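Local coordinates for protein putative neuraminyllactose-binding hemagglutinin homolog (Helicobacter pylori, PDB 3BGH) that is of uncertain function but, as an outer-membrane lipoprotein, probably acts as an adhesin that binds sialylated sugars such as neuraminyllactose, at residues Ile112-Asp117 with Glu121-Asp126. Sequence-based numbering, arbitrary orientation.
With SO4 (sulfate ion), chain E.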
# COMPACT_ATOMS: atom_id res chain seq x y z
N ILE A 112 -10.44 -3.57 -11.65
CA ILE A 112 -9.53 -2.90 -12.56
C ILE A 112 -9.62 -3.69 -13.88
O ILE A 112 -9.62 -4.94 -13.86
CB ILE A 112 -8.08 -2.92 -12.02
CG1 ILE A 112 -8.03 -2.40 -10.59
CG2 ILE A 112 -7.18 -2.09 -12.86
CD1 ILE A 112 -6.62 -2.13 -10.11
N VAL A 113 -9.71 -2.95 -14.99
CA VAL A 113 -9.80 -3.51 -16.34
C VAL A 113 -8.45 -3.45 -17.07
O VAL A 113 -7.70 -2.49 -16.95
CB VAL A 113 -10.92 -2.78 -17.17
CG1 VAL A 113 -10.82 -3.06 -18.66
CG2 VAL A 113 -12.32 -3.18 -16.65
N GLU A 114 -8.15 -4.49 -17.82
CA GLU A 114 -6.97 -4.55 -18.64
C GLU A 114 -7.47 -4.75 -20.06
O GLU A 114 -7.87 -5.88 -20.45
CB GLU A 114 -6.05 -5.72 -18.22
CG GLU A 114 -5.36 -5.58 -16.87
CD GLU A 114 -4.40 -6.74 -16.57
OE1 GLU A 114 -4.56 -7.85 -17.15
OE2 GLU A 114 -3.46 -6.52 -15.78
N GLU A 115 -7.47 -3.68 -20.84
CA GLU A 115 -7.91 -3.74 -22.23
C GLU A 115 -7.25 -4.87 -22.99
O GLU A 115 -6.12 -5.25 -22.67
CB GLU A 115 -7.67 -2.39 -22.90
CG GLU A 115 -8.73 -1.42 -22.43
CD GLU A 115 -8.47 -0.01 -22.82
OE1 GLU A 115 -7.70 0.69 -22.11
OE2 GLU A 115 -9.05 0.41 -23.86
N SER A 116 -7.97 -5.43 -23.95
CA SER A 116 -7.43 -6.50 -24.79
C SER A 116 -6.38 -6.00 -25.77
O SER A 116 -6.30 -4.82 -26.06
CB SER A 116 -8.53 -7.21 -25.60
OG SER A 116 -8.93 -6.42 -26.68
N ASP A 117 -5.58 -6.92 -26.28
CA ASP A 117 -4.63 -6.57 -27.33
C ASP A 117 -4.44 -7.81 -28.19
O ASP A 117 -5.11 -8.79 -27.99
CB ASP A 117 -3.32 -6.07 -26.72
CG ASP A 117 -2.63 -7.12 -25.89
OD1 ASP A 117 -3.17 -8.23 -25.75
OD2 ASP A 117 -1.52 -6.84 -25.36
N GLU A 121 -7.22 -11.46 -24.03
CA GLU A 121 -8.60 -10.98 -23.95
C GLU A 121 -8.64 -9.83 -22.95
O GLU A 121 -7.78 -9.73 -22.08
CB GLU A 121 -9.54 -12.13 -23.51
CG GLU A 121 -9.37 -13.45 -24.32
CD GLU A 121 -10.16 -14.67 -23.77
OE1 GLU A 121 -10.26 -14.83 -22.52
OE2 GLU A 121 -10.67 -15.47 -24.60
N GLU A 122 -9.63 -8.96 -23.08
CA GLU A 122 -9.92 -8.00 -22.06
C GLU A 122 -10.22 -8.75 -20.76
O GLU A 122 -10.88 -9.80 -20.78
CB GLU A 122 -11.12 -7.16 -22.45
CG GLU A 122 -11.56 -6.16 -21.40
CD GLU A 122 -12.52 -5.16 -21.95
OE1 GLU A 122 -13.22 -4.46 -21.18
OE2 GLU A 122 -12.60 -5.08 -23.19
N LYS A 123 -9.70 -8.24 -19.66
CA LYS A 123 -10.01 -8.86 -18.39
C LYS A 123 -10.21 -7.84 -17.30
O LYS A 123 -9.69 -6.72 -17.40
CB LYS A 123 -8.98 -9.93 -18.01
CG LYS A 123 -7.60 -9.66 -18.47
CD LYS A 123 -6.81 -10.95 -18.54
CE LYS A 123 -5.43 -10.69 -19.17
NZ LYS A 123 -4.59 -11.92 -19.35
N VAL A 124 -11.04 -8.20 -16.31
CA VAL A 124 -11.20 -7.40 -15.11
C VAL A 124 -10.46 -8.17 -14.02
O VAL A 124 -10.46 -9.41 -14.02
CB VAL A 124 -12.66 -7.22 -14.77
CG1 VAL A 124 -12.88 -6.26 -13.56
CG2 VAL A 124 -13.40 -6.71 -16.02
N ILE A 125 -9.78 -7.44 -13.13
CA ILE A 125 -8.94 -8.07 -12.10
C ILE A 125 -9.14 -7.38 -10.76
O ILE A 125 -9.68 -6.28 -10.70
CB ILE A 125 -7.43 -7.97 -12.41
CG1 ILE A 125 -6.92 -6.54 -12.20
CG2 ILE A 125 -7.09 -8.47 -13.81
CD1 ILE A 125 -5.47 -6.39 -12.31
N ASP A 126 -8.73 -8.06 -9.69
CA ASP A 126 -8.46 -7.42 -8.43
C ASP A 126 -6.93 -7.38 -8.26
O ASP A 126 -6.23 -8.22 -8.82
CB ASP A 126 -9.11 -8.19 -7.28
CG ASP A 126 -10.61 -7.97 -7.20
OD1 ASP A 126 -11.12 -7.05 -7.90
OD2 ASP A 126 -11.29 -8.73 -6.45
S SO4 E . -4.07 -14.89 -20.07
O1 SO4 E . -3.09 -15.97 -20.08
O2 SO4 E . -3.52 -13.68 -20.69
O3 SO4 E . -5.24 -15.32 -20.83
O4 SO4 E . -4.49 -14.63 -18.70
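Ile112 and Ile125 form an antiparallel hydrogen-bonded pair at the buried end of this contact. Ile112 N donates an almost straight hydrogen bond to Ile125 O (3.0 Å, 173° at the hydrogen), and Ile125 N returns a bond to Ile112 O. On the same face of the sheet, CG1 of Ile125, set between its own backbone N and carbonyl carbon (chi1 73°), lies 3.8 Å from CB of Ile112. The opposite face carries the non-hydrogen-bonded pair Val113 and Val124, whose CG2 methyls meet at 3.7 Å. The segments close a beta hairpin, the C-terminal end of strand 98-114 and the start of strand 123-137, neighbours in the mixed sheet, joined by a short loop far from the centre of the chain. Strand 144-161 flanks Val124 through backbone hydrogen bonds, while Ile144 of the second subunit packs on Val113 and Glu122. Toward the loop, Glu114 and Lys123 make the last hydrogen-bonded pair, and their side chains slant past each other: Glu114 OE1 touches Lys123 CE at 3.6 Å, yet stays 4.6 Å from Lys123 NZ. Glu114 OE2 instead forms a salt bridge with Lys156, and the extended lysine chain carries NZ to O4 of a sulfate (2.8 Å), probably from the crystallisation liquor, which Arg161 also binds. Beyond this pair the contact thins at the exposed Ser116, where CB, rather than the hydroxyl, rests 3.3 Å from Glu122 N.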